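Lipocalin AI-4 (PDB 5H9K) binds cysteinyl leukotrienes as a salivary lipocalin of the blood-feeding insect Rhodnius prolixus, probably blunting host inflammatory signalling at the bite. Local coordinates at residues R25-D30 with Y48-N53; G29-T34 with L124-Q129. All blocks are in the same frame, centred on the assembly; numbering follows the deposited sequence. Where two conformers were deposited one is given.

How the interactions relate
Both interactions start from the same part of the chain, where helix 23-26 runs through a turn into strand 31-36. Interaction 1 closes a short loop, with 17 residues between R25-D30 and Y48-N53, and ties the turn to the end of strand 46-51. Interaction 2 closes a far longer one, 89 residues between G29-T34 and L124-Q129, and joins the first and last strands of the eight-stranded antiparallel circuit, closing the lipocalin barrel. The spans, 25-53 and 29-129, cross rather than nest, and the two contacts share G29 and D30. Their centres are 11 Å apart, and R128 connects them through a probable hydrogen bond to the carbonyl of T28.

Interaction 1. Residues R25-D30 with Y48-N53; sequences RFFTGD and YQTGSN
F26 meets T50 through its carbonyl oxygen, whose closest neighbour there is the methyl CG2. At F27 the chain leaves helical geometry and comes up beside the threonine, F27 CB lying 4.3 Å from T50 CB, while the threonine methyl approaches the phenyl ring obliquely. T28 turns its side chain away, and its OG1 bonds instead to N24 O. G29 supplies the direct hydrogen bond of the contact: T50 OG1 donates to G29 O at 2.8 Å, arriving 17° from the carbonyl plane. With chi1 at 61°, OG1 sits between the threonine's own backbone N and carbonyl carbon, on the side that faces the turn. G29 N donates to a water at 2.9 Å that in turn donates to T50 O. At D30 a second water takes the N-H of T50 and gives a proton to OD1 at 2.7 Å. D30 CA also makes a CA-H...O contact of 3.3 Å with Y48 O. The D30 and Q49 side chains run side by side, carboxylate and amide planes 54° apart; D30 OD1 and Q49 OE1, both acceptors as modelled, lie 3.1 Å apart without bonding. Two waters, serving T50 N and T50 O, thus take the place of direct backbone pairing at T50.

Interaction 2. Residues G29-T34 with L124-Q129; sequences GDWYLT and LLFNRQ
R128 lies along one face of the W31 indole while its end reaches the backbone of the other segment. Its CB turns away, but the chain bends at chi2 (-63°) and brings CG back to 3.7 Å from W31 CZ3. CD stands over the six-membered ring as a CH-pi contact, 3.7 Å from the centroid. NE follows above the ring, 3.4 Å from W31 CH2, and gives its hydrogen to Y102 O. CZ completes a cation-pi stack, 3.6 Å from the same centroid with the planes only 13° apart. NH1 then donates to D30 O at 3.0 Å; the oxygen lies near the guanidinium plane, yet NH1 stands 62° out of the carbonyl plane, off the lone pairs. T28 O is a second acceptor for NH1, and both bonds fix the rotation of the group. NH2 ends just beyond the ring's rim, nearest W31 CZ2. This is the lipocalin signature, the G-x-W motif leading into the first strand (G29-D30-W31) under an arginine just after the last barrel strand. Beside it the strands pair antiparallel: Y32 and N127 form a hydrogen-bonded pair, and L33 faces F126 in a non-hydrogen-bonded one. F126 CD2 presses against W31 CB at 3.5 Å. Near the face carrying Y32, N127 ND2 donates to T34 OG1 at 2.9 Å and also to E133 O.

Interaction 1. Residues R25-D30 with Y48-N53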
ATOM      1  N   ARG A  25       3.130 -14.427   2.954  1.00 13.20           N
ATOM      2  CA  ARG A  25       1.927 -14.633   2.146  1.00 13.97           C
ATOM      3  C   ARG A  25       1.484 -13.369   1.422  1.00 14.12           C
ATOM      4  O   ARG A  25       0.928 -13.433   0.317  1.00 16.07           O
ATOM      5  CB  ARG A  25       0.778 -15.152   3.001  1.00 14.42           C
ATOM      6  CG  ARG A  25       0.998 -16.541   3.550  1.00 19.00           C
ATOM      7  CD  ARG A  25      -0.251 -17.053   4.230  1.00 19.50           C
ATOM      8  NE  ARG A  25      -1.332 -17.329   3.284  1.00 18.89           N
ATOM      9  CZ  ARG A  25      -2.585 -17.580   3.647  1.00 17.89           C
ATOM     10  NH1 ARG A  25      -2.913 -17.585   4.931  1.00 18.72           N
ATOM     11  NH2 ARG A  25      -3.511 -17.823   2.726  1.00 21.54           N
ATOM     12  N   PHE A  26       1.727 -12.216   2.026  1.00 11.04           N
ATOM     13  CA  PHE A  26       1.396 -10.984   1.343  1.00  9.91           C
ATOM     14  C   PHE A  26       2.372 -10.705   0.194  1.00 10.49           C
ATOM     15  O   PHE A  26       1.943 -10.321  -0.898  1.00 10.50           O
ATOM     16  CB  PHE A  26       1.361  -9.788   2.306  1.00  9.07           C
ATOM     17  CG  PHE A  26       1.094  -8.500   1.596  1.00  8.52           C
ATOM     18  CD1 PHE A  26      -0.195  -8.152   1.242  1.00  8.17           C
ATOM     19  CD2 PHE A  26       2.137  -7.681   1.195  1.00  8.68           C
ATOM     20  CE1 PHE A  26      -0.441  -6.992   0.531  1.00  8.01           C
ATOM     21  CE2 PHE A  26       1.899  -6.525   0.485  1.00  8.45           C
ATOM     22  CZ  PHE A  26       0.601  -6.178   0.141  1.00  8.14           C
ATOM     23  N   PHE A  27       3.670 -10.886   0.441  1.00  7.47           N
ATOM     24  CA  PHE A  27       4.704 -10.613  -0.557  1.00  7.60           C
ATOM     25  C   PHE A  27       4.973 -11.801  -1.473  1.00  8.67           C
ATOM     26  O   PHE A  27       6.119 -12.150  -1.764  1.00  9.18           O
ATOM     27  CB  PHE A  27       5.984 -10.166   0.134  1.00  8.44           C
ATOM     28  CG  PHE A  27       5.882  -8.794   0.749  1.00  8.06           C
ATOM     29  CD1 PHE A  27       5.985  -7.655  -0.040  1.00 10.24           C
ATOM     30  CD2 PHE A  27       5.676  -8.644   2.109  1.00  8.64           C
ATOM     31  CE1 PHE A  27       5.883  -6.385   0.528  1.00  9.36           C
ATOM     32  CE2 PHE A  27       5.574  -7.382   2.689  1.00  9.55           C
ATOM     33  CZ  PHE A  27       5.677  -6.251   1.898  1.00 10.00           C
ATOM     34  N   THR A  28       3.893 -12.424  -1.913  1.00  8.74           N
ATOM     35  CA  THR A  28       3.956 -13.439  -2.950  1.00  8.44           C
ATOM     36  C   THR A  28       2.816 -13.186  -3.917  1.00  8.41           C
ATOM     37  O   THR A  28       1.688 -12.909  -3.499  1.00  8.18           O
ATOM     38  CB  THR A  28       3.846 -14.844  -2.367  1.00 10.92           C
ATOM     39  OG1 THR A  28       4.909 -15.035  -1.426  1.00 14.72           O
ATOM     40  CG2 THR A  28       3.964 -15.897  -3.469  1.00 11.77           C
ATOM     41  N   GLY A  29       3.112 -13.246  -5.209  1.00  8.77           N
ATOM     42  CA  GLY A  29       2.083 -13.083  -6.214  1.00  8.11           C
ATOM     43  C   GLY A  29       1.764 -11.629  -6.514  1.00  8.29           C
ATOM     44  O   GLY A  29       2.283 -10.699  -5.890  1.00  9.56           O
ATOM     45  N   ASP A  30       0.896 -11.434  -7.496  1.00  8.39           N
ATOM     46  CA  ASP A  30       0.540 -10.110  -7.972  1.00  7.83           C
ATOM     47  C   ASP A  30      -0.647  -9.536  -7.203  1.00  6.47           C
ATOM     48  O   ASP A  30      -1.541 -10.269  -6.771  1.00  7.05           O
ATOM     49  CB  ASP A  30       0.191 -10.142  -9.474  1.00  8.20           C
ATOM     50  CG  ASP A  30       1.337 -10.580 -10.367  1.00 10.62           C
ATOM     51  OD1 ASP A  30       2.508 -10.554  -9.939  1.00 10.83           O
ATOM     52  OD2 ASP A  30       1.038 -10.928 -11.533  1.00 14.45           O
ATOM     53  N   TYR A  48       0.942  -4.487  -8.894  1.00  6.75           N
ATOM     54  CA  TYR A  48       2.066  -4.680  -7.991  1.00  7.66           C
ATOM     55  C   TYR A  48       2.535  -6.121  -8.041  1.00  8.87           C
ATOM     56  O   TYR A  48       1.745  -7.052  -7.921  1.00 10.44           O
ATOM     57  CB  TYR A  48       1.675  -4.296  -6.551  1.00  8.13           C
ATOM     58  CG  TYR A  48       1.574  -2.803  -6.352  1.00  6.37           C
ATOM     59  CD1 TYR A  48       0.515  -2.081  -6.886  1.00  7.89           C
ATOM     60  CD2 TYR A  48       2.555  -2.110  -5.647  1.00  7.89           C
ATOM     61  CE1 TYR A  48       0.441  -0.713  -6.735  1.00  9.75           C
ATOM     62  CE2 TYR A  48       2.483  -0.741  -5.486  1.00  8.77           C
ATOM     63  CZ  TYR A  48       1.426  -0.052  -6.034  1.00  9.94           C
ATOM     64  OH  TYR A  48       1.350   1.313  -5.898  1.00 11.55           O
ATOM     65  N   GLN A  49       3.827  -6.297  -8.263  1.00  8.49           N
ATOM     66  CA  GLN A  49       4.445  -7.599  -8.184  1.00  7.21           C
ATOM     67  C   GLN A  49       5.292  -7.650  -6.943  1.00  6.80           C
ATOM     68  O   GLN A  49       5.805  -6.641  -6.485  1.00  9.06           O
ATOM     69  CB  GLN A  49       5.259  -7.858  -9.431  1.00  8.98           C
ATOM     70  CG  GLN A  49       4.416  -7.663 -10.670  1.00 11.37           C
ATOM     71  CD  GLN A  49       4.931  -8.468 -11.804  1.00 13.06           C
ATOM     72  OE1 GLN A  49       4.406  -9.544 -12.109  1.00 19.33           O
ATOM     73  NE2 GLN A  49       5.991  -7.981 -12.431  1.00 14.32           N
ATOM     74  N   THR A  50       5.414  -8.843  -6.384  1.00  7.88           N
ATOM     75  CA  THR A  50       6.125  -9.016  -5.125  1.00  7.16           C
ATOM     76  C   THR A  50       7.278  -9.995  -5.273  1.00  6.46           C
ATOM     77  O   THR A  50       7.356 -10.752  -6.247  1.00  7.35           O
ATOM     78  CB  THR A  50       5.181  -9.517  -4.030  1.00  7.88           C
ATOM     79  OG1 THR A  50       4.646 -10.781  -4.432  1.00  9.04           O
ATOM     80  CG2 THR A  50       4.027  -8.516  -3.828  1.00  8.44           C
ATOM     81  N   GLY A  51       8.163  -9.970  -4.282  1.00  6.99           N
ATOM     82  CA  GLY A  51       9.294 -10.881  -4.249  1.00  8.14           C
ATOM     83  C   GLY A  51       9.840 -11.045  -2.848  1.00  8.96           C
ATOM     84  O   GLY A  51       9.467 -10.300  -1.933  1.00  8.98           O
ATOM     85  N   SER A  52      10.724 -12.025  -2.695  1.00 10.51           N
ATOM     86  CA  SER A  52      11.360 -12.331  -1.422  0.64 11.86           C
ATOM     87  C   SER A  52      12.058 -11.121  -0.826  1.00 13.39           C
ATOM     88  O   SER A  52      12.505 -10.239  -1.557  1.00 13.74           O
ATOM     89  CB  SER A  52      12.367 -13.460  -1.609  0.64 13.88           C
ATOM     90  OG  SER A  52      13.334 -13.097  -2.582  0.64 18.06           O
ATOM     91  N   ASN A  53      12.174 -11.106   0.498  1.00 14.89           N
ATOM     92  CA  ASN A  53      12.817 -10.018   1.218  1.00 15.63           C
ATOM     93  C   ASN A  53      12.119  -8.694   0.921  1.00 12.45           C
ATOM     94  O   ASN A  53      12.758  -7.700   0.596  1.00 13.32           O
ATOM     95  CB  ASN A  53      14.308  -9.943   0.875  1.00 20.05           C
ATOM     96  CG  ASN A  53      15.088  -9.106   1.863  1.00 29.02           C
ATOM     97  OD1 ASN A  53      14.643  -8.890   2.989  1.00 31.96           O
ATOM     98  ND2 ASN A  53      16.253  -8.624   1.447  1.00 32.83           N
TER
HETATM   99  O   HOH W   1       5.883 -13.225  -6.216  1.00 11.03           O
HETATM  100  O   HOH W   2       4.519 -11.061  -8.186  1.00 10.26           O
HETATM  101  O   HOH W   3       3.871 -11.870 -11.662  1.00 30.88           O

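Interaction 2. Residues G29-T34 with L124-Q129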
ATOM      1  N   GLY A  29       3.112 -13.246  -5.209  1.00  8.77           N
ATOM      2  CA  GLY A  29       2.083 -13.083  -6.214  1.00  8.11           C
ATOM      3  C   GLY A  29       1.764 -11.629  -6.514  1.00  8.29           C
ATOM      4  O   GLY A  29       2.283 -10.699  -5.890  1.00  9.56           O
ATOM      5  N   ASP A  30       0.896 -11.434  -7.496  1.00  8.39           N
ATOM      6  CA  ASP A  30       0.540 -10.110  -7.972  1.00  7.83           C
ATOM      7  C   ASP A  30      -0.647  -9.536  -7.203  1.00  6.47           C
ATOM      8  O   ASP A  30      -1.541 -10.269  -6.771  1.00  7.05           O
ATOM      9  CB  ASP A  30       0.191 -10.142  -9.474  1.00  8.20           C
ATOM     10  CG  ASP A  30       1.337 -10.580 -10.367  1.00 10.62           C
ATOM     11  OD1 ASP A  30       2.508 -10.554  -9.939  1.00 10.83           O
ATOM     12  OD2 ASP A  30       1.038 -10.928 -11.533  1.00 14.45           O
ATOM     13  N   TRP A  31      -0.676  -8.216  -7.106  1.00  5.53           N
ATOM     14  CA  TRP A  31      -1.815  -7.468  -6.580  1.00  6.06           C
ATOM     15  C   TRP A  31      -2.194  -6.354  -7.559  1.00  7.48           C
ATOM     16  O   TRP A  31      -1.314  -5.742  -8.160  1.00  8.88           O
ATOM     17  CB  TRP A  31      -1.469  -6.848  -5.237  1.00  5.08           C
ATOM     18  CG  TRP A  31      -1.258  -7.777  -4.066  1.00  5.88           C
ATOM     19  CD1 TRP A  31      -0.061  -8.171  -3.533  1.00  7.06           C
ATOM     20  CD2 TRP A  31      -2.271  -8.356  -3.234  1.00  5.51           C
ATOM     21  NE1 TRP A  31      -0.269  -8.965  -2.430  1.00  6.20           N
ATOM     22  CE2 TRP A  31      -1.619  -9.085  -2.217  1.00  6.12           C
ATOM     23  CE3 TRP A  31      -3.670  -8.321  -3.247  1.00  5.61           C
ATOM     24  CZ2 TRP A  31      -2.320  -9.782  -1.233  1.00  7.14           C
ATOM     25  CZ3 TRP A  31      -4.361  -9.003  -2.264  1.00  6.66           C
ATOM     26  CH2 TRP A  31      -3.685  -9.734  -1.276  1.00  7.54           C
ATOM     27  N   TYR A  32      -3.485  -6.073  -7.705  1.00  5.83           N
ATOM     28  CA  TYR A  32      -3.954  -4.954  -8.524  1.00  5.35           C
ATOM     29  C   TYR A  32      -4.487  -3.853  -7.613  1.00  6.01           C
ATOM     30  O   TYR A  32      -5.274  -4.126  -6.694  1.00  5.34           O
ATOM     31  CB  TYR A  32      -5.030  -5.419  -9.510  1.00  6.53           C
ATOM     32  CG  TYR A  32      -4.460  -6.368 -10.529  1.00  6.35           C
ATOM     33  CD1 TYR A  32      -4.400  -7.731 -10.272  1.00  8.89           C
ATOM     34  CD2 TYR A  32      -3.925  -5.904 -11.726  1.00  6.99           C
ATOM     35  CE1 TYR A  32      -3.848  -8.608 -11.187  1.00  9.71           C
ATOM     36  CE2 TYR A  32      -3.373  -6.778 -12.640  1.00  8.07           C
ATOM     37  CZ  TYR A  32      -3.336  -8.127 -12.357  1.00  8.33           C
ATOM     38  OH  TYR A  32      -2.788  -9.001 -13.271  1.00 11.57           O
ATOM     39  N   LEU A  33      -4.052  -2.616  -7.845  1.00  5.41           N
ATOM     40  CA  LEU A  33      -4.549  -1.482  -7.078  1.00  5.30           C
ATOM     41  C   LEU A  33      -5.878  -1.030  -7.702  1.00  6.45           C
ATOM     42  O   LEU A  33      -5.905  -0.233  -8.641  1.00  6.43           O
ATOM     43  CB  LEU A  33      -3.503  -0.363  -7.051  1.00  5.86           C
ATOM     44  CG  LEU A  33      -3.866   0.984  -6.417  1.00  6.26           C
ATOM     45  CD1 LEU A  33      -4.590   0.818  -5.080  1.00  6.80           C
ATOM     46  CD2 LEU A  33      -2.599   1.813  -6.243  1.00  7.71           C
ATOM     47  N   THR A  34      -6.986  -1.567  -7.197  1.00  5.80           N
ATOM     48  CA  THR A  34      -8.284  -1.365  -7.852  1.00  6.18           C
ATOM     49  C   THR A  34      -9.045  -0.140  -7.344  1.00  6.02           C
ATOM     50  O   THR A  34      -9.842   0.434  -8.084  1.00  6.85           O
ATOM     51  CB  THR A  34      -9.194  -2.614  -7.698  1.00  6.10           C
ATOM     52  OG1 THR A  34      -9.386  -2.905  -6.304  1.00  6.33           O
ATOM     53  CG2 THR A  34      -8.579  -3.832  -8.380  1.00  6.07           C
ATOM     54  N   LEU A 124      -4.998   2.356   0.080  1.00  5.03           N
ATOM     55  CA  LEU A 124      -4.979   1.623  -1.178  1.00  5.18           C
ATOM     56  C   LEU A 124      -5.673   0.280  -1.028  1.00  5.05           C
ATOM     57  O   LEU A 124      -5.398  -0.443  -0.066  1.00  6.14           O
ATOM     58  CB  LEU A 124      -3.536   1.379  -1.622  1.00  6.05           C
ATOM     59  CG  LEU A 124      -2.597   2.577  -1.535  1.00  6.76           C
ATOM     60  CD1 LEU A 124      -1.173   2.131  -1.843  1.00  9.51           C
ATOM     61  CD2 LEU A 124      -3.022   3.677  -2.494  1.00  8.77           C
ATOM     62  N   LEU A 125      -6.558  -0.064  -1.955  1.00  4.59           N
ATOM     63  CA  LEU A 125      -7.172  -1.389  -1.969  1.00  5.41           C
ATOM     64  C   LEU A 125      -6.500  -2.245  -3.037  1.00  3.74           C
ATOM     65  O   LEU A 125      -6.591  -1.948  -4.241  1.00  5.55           O
ATOM     66  CB  LEU A 125      -8.684  -1.308  -2.212  1.00  6.06           C
ATOM     67  CG  LEU A 125      -9.353  -2.686  -2.324  1.00  7.13           C
ATOM     68  CD1 LEU A 125      -9.176  -3.488  -1.052  1.00  9.71           C
ATOM     69  CD2 LEU A 125     -10.819  -2.537  -2.637  1.00  9.02           C
ATOM     70  N   PHE A 126      -5.803  -3.281  -2.579  1.00  4.63           N
ATOM     71  CA  PHE A 126      -5.156  -4.277  -3.432  1.00  5.29           C
ATOM     72  C   PHE A 126      -6.095  -5.469  -3.569  1.00  6.26           C
ATOM     73  O   PHE A 126      -6.678  -5.936  -2.582  1.00  5.64           O
ATOM     74  CB  PHE A 126      -3.829  -4.759  -2.830  1.00  6.26           C
ATOM     75  CG  PHE A 126      -2.642  -3.846  -3.054  1.00  4.55           C
ATOM     76  CD1 PHE A 126      -2.781  -2.528  -3.429  1.00  5.31           C
ATOM     77  CD2 PHE A 126      -1.369  -4.343  -2.854  1.00  5.96           C
ATOM     78  CE1 PHE A 126      -1.647  -1.722  -3.615  1.00  6.00           C
ATOM     79  CE2 PHE A 126      -0.246  -3.549  -3.023  1.00  6.22           C
ATOM     80  CZ  PHE A 126      -0.390  -2.247  -3.410  1.00  6.78           C
ATOM     81  N   ASN A 127      -6.217  -5.977  -4.791  1.00  5.45           N
ATOM     82  CA  ASN A 127      -7.060  -7.125  -5.100  1.00  5.65           C
ATOM     83  C   ASN A 127      -6.263  -8.140  -5.905  1.00  6.50           C
ATOM     84  O   ASN A 127      -5.489  -7.763  -6.784  1.00  6.45           O
ATOM     85  CB  ASN A 127      -8.290  -6.690  -5.906  1.00  7.78           C
ATOM     86  CG  ASN A 127      -9.549  -6.596  -5.072  1.00  9.78           C
ATOM     87  OD1 ASN A 127      -9.940  -7.565  -4.417  1.00  8.76           O
ATOM     88  ND2 ASN A 127     -10.202  -5.434  -5.099  1.00  8.23           N
ATOM     89  N   ARG A 128      -6.452  -9.425  -5.630  1.00  6.35           N
ATOM     90  CA  ARG A 128      -5.749 -10.426  -6.420  1.00  6.98           C
ATOM     91  C   ARG A 128      -6.245 -10.446  -7.870  1.00  8.32           C
ATOM     92  O   ARG A 128      -5.486 -10.782  -8.775  1.00  9.57           O
ATOM     93  CB  ARG A 128      -5.888 -11.805  -5.777  1.00  7.15           C
ATOM     94  CG  ARG A 128      -5.142 -11.929  -4.450  1.00  7.42           C
ATOM     95  CD  ARG A 128      -3.636 -11.757  -4.627  1.00  7.76           C
ATOM     96  NE  ARG A 128      -2.916 -12.214  -3.444  1.00  7.95           N
ATOM     97  CZ  ARG A 128      -1.593 -12.241  -3.338  1.00  8.23           C
ATOM     98  NH1 ARG A 128      -0.831 -11.802  -4.336  1.00  9.50           N
ATOM     99  NH2 ARG A 128      -1.041 -12.692  -2.214  1.00  8.09           N
ATOM    100  N   GLN A 129      -7.506 -10.077  -8.078  1.00  8.94           N
ATOM    101  CA  GLN A 129      -8.070 -10.010  -9.420  1.00  9.91           C
ATOM    102  C   GLN A 129      -8.231  -8.560  -9.843  1.00  7.86           C
ATOM    103  O   GLN A 129      -8.684  -7.722  -9.059  1.00  7.56           O
ATOM    104  CB  GLN A 129      -9.415 -10.734  -9.479  1.00 12.08           C
ATOM    105  CG  GLN A 129      -9.322 -12.210  -9.113  1.00 16.28           C
ATOM    106  CD  GLN A 129     -10.658 -12.922  -9.164  1.00 25.22           C
ATOM    107  OE1 GLN A 129     -11.231 -13.279  -8.131  1.00 25.81           O
ATOM    108  NE2 GLN A 129     -11.160 -13.142 -10.371  1.00 26.80           N
TER
HETATM  109  O   HOH W   4      -3.036 -11.929  -8.429  1.00 13.40           O